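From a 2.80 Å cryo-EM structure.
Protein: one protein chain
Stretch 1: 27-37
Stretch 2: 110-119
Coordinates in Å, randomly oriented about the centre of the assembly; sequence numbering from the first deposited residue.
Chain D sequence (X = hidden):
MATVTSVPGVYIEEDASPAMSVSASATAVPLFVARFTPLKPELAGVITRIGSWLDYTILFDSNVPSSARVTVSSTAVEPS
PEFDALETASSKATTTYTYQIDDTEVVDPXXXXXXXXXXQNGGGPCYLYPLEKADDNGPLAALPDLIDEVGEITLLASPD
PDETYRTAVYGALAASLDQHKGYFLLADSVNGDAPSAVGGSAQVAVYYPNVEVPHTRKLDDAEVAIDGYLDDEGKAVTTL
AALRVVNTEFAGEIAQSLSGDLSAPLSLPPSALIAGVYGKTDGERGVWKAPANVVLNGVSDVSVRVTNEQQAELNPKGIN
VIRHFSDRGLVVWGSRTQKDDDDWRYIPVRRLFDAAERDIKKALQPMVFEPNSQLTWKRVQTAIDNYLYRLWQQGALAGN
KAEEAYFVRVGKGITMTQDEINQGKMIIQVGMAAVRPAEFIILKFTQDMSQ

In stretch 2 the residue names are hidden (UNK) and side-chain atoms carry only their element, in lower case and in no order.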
# COMPACT_ATOMS: atom_id res chain seq x y z
N THR D 27 -2.34 57.13 9.30
CA THR D 27 -1.07 57.83 9.23
C THR D 27 -1.20 59.34 9.18
O THR D 27 -0.19 60.04 9.29
CB THR D 27 -0.28 57.35 8.00
OG1 THR D 27 -1.02 57.65 6.82
CG2 THR D 27 -0.04 55.86 8.08
N ALA D 28 -2.42 59.86 9.01
CA ALA D 28 -2.65 61.31 8.95
C ALA D 28 -3.84 61.61 9.86
O ALA D 28 -4.99 61.61 9.41
CB ALA D 28 -2.89 61.77 7.52
N VAL D 29 -3.55 61.87 11.13
CA VAL D 29 -4.55 62.26 12.10
C VAL D 29 -4.14 63.61 12.68
O VAL D 29 -3.24 63.69 13.52
CB VAL D 29 -4.72 61.21 13.21
CG1 VAL D 29 -5.76 61.65 14.22
CG2 VAL D 29 -5.08 59.86 12.63
N PRO D 30 -4.75 64.70 12.24
CA PRO D 30 -4.29 66.04 12.62
C PRO D 30 -4.95 66.58 13.88
O PRO D 30 -5.91 66.01 14.41
CB PRO D 30 -4.69 66.88 11.40
CG PRO D 30 -5.88 66.20 10.88
CD PRO D 30 -5.69 64.75 11.10
N LEU D 31 -4.41 67.70 14.36
CA LEU D 31 -4.92 68.41 15.54
C LEU D 31 -5.09 69.89 15.18
O LEU D 31 -4.17 70.70 15.35
CB LEU D 31 -3.98 68.23 16.73
CG LEU D 31 -4.40 68.95 18.02
CD1 LEU D 31 -5.69 68.42 18.58
CD2 LEU D 31 -3.30 68.89 19.04
N PHE D 32 -6.26 70.25 14.69
CA PHE D 32 -6.49 71.62 14.24
C PHE D 32 -6.68 72.54 15.44
O PHE D 32 -7.65 72.41 16.18
CB PHE D 32 -7.69 71.68 13.31
CG PHE D 32 -7.52 70.89 12.06
CD1 PHE D 32 -6.69 71.32 11.06
CD2 PHE D 32 -8.22 69.71 11.88
CE1 PHE D 32 -6.53 70.60 9.91
CE2 PHE D 32 -8.07 68.99 10.73
CZ PHE D 32 -7.22 69.43 9.75
N VAL D 33 -5.74 73.46 15.63
CA VAL D 33 -5.81 74.46 16.69
C VAL D 33 -6.34 75.74 16.04
O VAL D 33 -5.61 76.43 15.33
CB VAL D 33 -4.46 74.68 17.36
CG1 VAL D 33 -4.56 75.77 18.41
CG2 VAL D 33 -3.96 73.39 17.97
N ALA D 34 -7.61 76.04 16.27
CA ALA D 34 -8.23 77.22 15.69
C ALA D 34 -9.30 77.72 16.64
O ALA D 34 -9.45 77.23 17.76
CB ALA D 34 -8.79 76.92 14.30
N ARG D 35 -10.07 78.72 16.19
CA ARG D 35 -11.09 79.35 17.03
C ARG D 35 -12.42 78.63 16.85
O ARG D 35 -13.36 79.13 16.22
CB ARG D 35 -11.21 80.83 16.69
CG ARG D 35 -9.99 81.66 17.04
CD ARG D 35 -10.25 83.12 16.72
NE ARG D 35 -9.13 83.98 17.11
CZ ARG D 35 -8.12 84.31 16.31
NH1 ARG D 35 -8.10 83.86 15.06
NH2 ARG D 35 -7.15 85.10 16.75
N PHE D 36 -12.50 77.44 17.42
CA PHE D 36 -13.73 76.66 17.39
C PHE D 36 -14.60 77.05 18.57
O PHE D 36 -14.12 77.19 19.70
CB PHE D 36 -13.43 75.17 17.43
CG PHE D 36 -12.66 74.67 16.25
CD1 PHE D 36 -13.27 74.51 15.02
CD2 PHE D 36 -11.32 74.36 16.37
CE1 PHE D 36 -12.56 74.07 13.93
CE2 PHE D 36 -10.60 73.91 15.28
CZ PHE D 36 -11.23 73.76 14.06
N THR D 37 -15.89 77.24 18.31
CA THR D 37 -16.82 77.67 19.35
C THR D 37 -17.69 76.50 19.77
O THR D 37 -18.51 76.03 18.96
CB THR D 37 -17.69 78.83 18.86
OG1 THR D 37 -18.48 78.39 17.75
CG2 THR D 37 -16.82 79.99 18.42
N UNK D 110 -13.87 81.54 10.48
CA UNK D 110 -13.32 80.70 9.42
C UNK D 110 -12.89 79.32 9.91
O UNK D 110 -12.35 78.54 9.13
c UNK D 110 -12.12 81.39 8.76
o UNK D 110 -11.12 81.65 9.75
c UNK D 110 -12.53 82.69 8.10
N UNK D 111 -13.12 79.00 11.19
CA UNK D 111 -12.70 77.70 11.70
C UNK D 111 -13.63 76.59 11.26
O UNK D 111 -13.17 75.46 11.03
c UNK D 111 -12.61 77.74 13.22
N UNK D 112 -14.92 76.87 11.12
CA UNK D 112 -15.85 75.87 10.63
C UNK D 112 -15.76 75.69 9.12
O UNK D 112 -16.11 74.62 8.61
c UNK D 112 -17.28 76.24 11.02
o UNK D 112 -18.20 75.30 10.49
N UNK D 113 -15.32 76.72 8.40
CA UNK D 113 -15.13 76.60 6.95
C UNK D 113 -13.90 75.76 6.66
O UNK D 113 -13.89 74.98 5.69
c UNK D 113 -15.04 78.01 6.33
c UNK D 113 -16.30 78.81 6.64
c UNK D 113 -14.82 77.95 4.83
N UNK D 114 -12.87 75.85 7.49
CA UNK D 114 -11.63 75.13 7.25
C UNK D 114 -11.79 73.63 7.47
O UNK D 114 -11.05 72.84 6.87
c UNK D 114 -10.52 75.68 8.14
N UNK D 115 -12.74 73.21 8.32
CA UNK D 115 -12.96 71.77 8.47
C UNK D 115 -13.79 71.18 7.35
O UNK D 115 -13.64 70.00 7.05
c UNK D 115 -12.72 71.48 11.01
c UNK D 115 -13.63 71.44 9.80
c UNK D 115 -11.55 70.55 10.79
c UNK D 115 -13.51 71.04 12.20
N UNK D 116 -14.69 71.96 6.75
CA UNK D 116 -15.44 71.44 5.61
C UNK D 116 -14.51 71.19 4.42
O UNK D 116 -14.65 70.19 3.72
n UNK D 116 -21.68 72.04 5.84
n UNK D 116 -21.25 73.74 4.36
c UNK D 116 -17.34 72.01 4.01
n UNK D 116 -19.64 72.14 4.79
c UNK D 116 -20.86 72.64 5.00
c UNK D 116 -18.66 72.72 3.88
c UNK D 116 -16.58 72.39 5.26
N UNK D 117 -13.50 72.04 4.25
CA UNK D 117 -12.50 71.77 3.22
C UNK D 117 -11.56 70.64 3.60
O UNK D 117 -10.88 70.10 2.72
c UNK D 117 -12.57 74.15 2.36
c UNK D 117 -11.71 73.04 2.94
c UNK D 117 -11.75 75.38 2.27
c UNK D 117 -13.09 73.75 0.99
N UNK D 118 -11.50 70.28 4.88
CA UNK D 118 -10.71 69.12 5.28
C UNK D 118 -11.40 67.82 4.87
O UNK D 118 -10.76 66.91 4.34
c UNK D 118 -10.45 69.15 6.79
c UNK D 118 -7.84 66.49 7.49
c UNK D 118 -9.78 67.90 7.30
o UNK D 118 -7.96 64.47 8.72
c UNK D 118 -8.45 67.63 7.02
c UNK D 118 -8.56 65.60 8.25
c UNK D 118 -10.48 66.98 8.08
c UNK D 118 -9.88 65.84 8.55
N UNK D 119 -12.70 67.71 5.12
CA UNK D 119 -13.39 66.46 4.81
C UNK D 119 -13.70 66.34 3.33
O UNK D 119 -13.92 65.23 2.83
c UNK D 119 -14.01 65.81 9.82
c UNK D 119 -14.66 67.19 8.00
c UNK D 119 -14.43 66.16 7.11
c UNK D 119 -13.79 64.77 8.96
c UNK D 119 -14.00 64.94 7.61
c UNK D 119 -14.67 66.34 5.64
c UNK D 119 -14.45 67.02 9.35

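Position 110 carries three side-chain atoms: a first carbon bearing one oxygen and one carbon. This beta-branched hydroxyl side chain is that of threonine. Thr110 stays out of contact with stretch 1.

Position 111 has a single side-chain carbon, CB, which points toward stretch 1 and is in close contact with three of its residues. This CB lies 3.4 Å from O of Arg35 and 4.1 Å from CB of Ala34, and it sits over one face of the Phe36 ring. A lone CB makes the residue alanine. The contact of CB of Ala111 with the Phe36 ring is a CH-pi contact, 4.1 Å from the ring centroid and 27° off the ring normal. The backbone takes part as well, with O of Ala111 3.3 Å from CE1 of Phe36.

At position 112 one carbon is followed by one oxygen, which identifies serine. Ser112 makes no contact with stretch 1, and its hydroxyl is hydrogen-bonded elsewhere in the structure. Position 113 shows three carbons, the first carrying the other two, the pattern of valine; Val113 is out of reach of stretch 1. Position 114 again has CB alone and is alanine. Although the CA-to-CB bond of Ala114 points toward stretch 1, the methyl group does not touch it.

Position 115 holds four carbons, forked at the second, and the fork approaches two phenylalanines. A branch at the second carbon is that of leucine. The CA-to-CB bond of Leu115 runs sideways, yet the end of the side chain comes nearer: CD2 of Leu115 is 3.6 Å from CD2 of Phe32, and CD1 of Leu115 is 3.6 Å from CE1 of Phe36.

Position 116 has three carbons, a nitrogen, and a carbon bearing two more nitrogens, a guanidinium group and so arginine; Arg116 does not reach stretch 1. Position 117, four carbons forked at the second, is another leucine, and Leu117 is likewise out of reach.

Position 118 bears one carbon and a six-carbon ring carrying an oxygen. The face of this ring receives the edge of the Phe32 ring, and its oxygen lies near Pro30. The residue is tyrosine. The centroids of the Phe32 and Tyr118 rings are 5.0 Å apart and the planes at 72°; CZ of Phe32 approaches CD1 of Tyr118 to 3.5 Å. Farther out, OH of Tyr118 lies 3.3 Å from CD of Pro30. Position 119 has one carbon and a six-carbon ring without oxygen, hence phenylalanine, and Phe119 makes no contact here.

The strand and helix run nearly antiparallel, at 158°, with their axes 10.0 Å apart at closest approach. Positions 111, 115 and 118, spaced about one turn apart, supply the helix side of the contact. No hydrogen bond joins the stretches; the contact, mostly apolar, buries 356 Å² summed over both sides. At Ala111, whose side chain is a single methyl group, the backbones lie close, with CA of Arg35 and CA of Ala111 5.8 Å apart. CA of Phe32 and CA of Leu115 are 8.7 Å apart, and their larger side chains meet between them.

Stretch 2 (110-119) TASVALRLYF
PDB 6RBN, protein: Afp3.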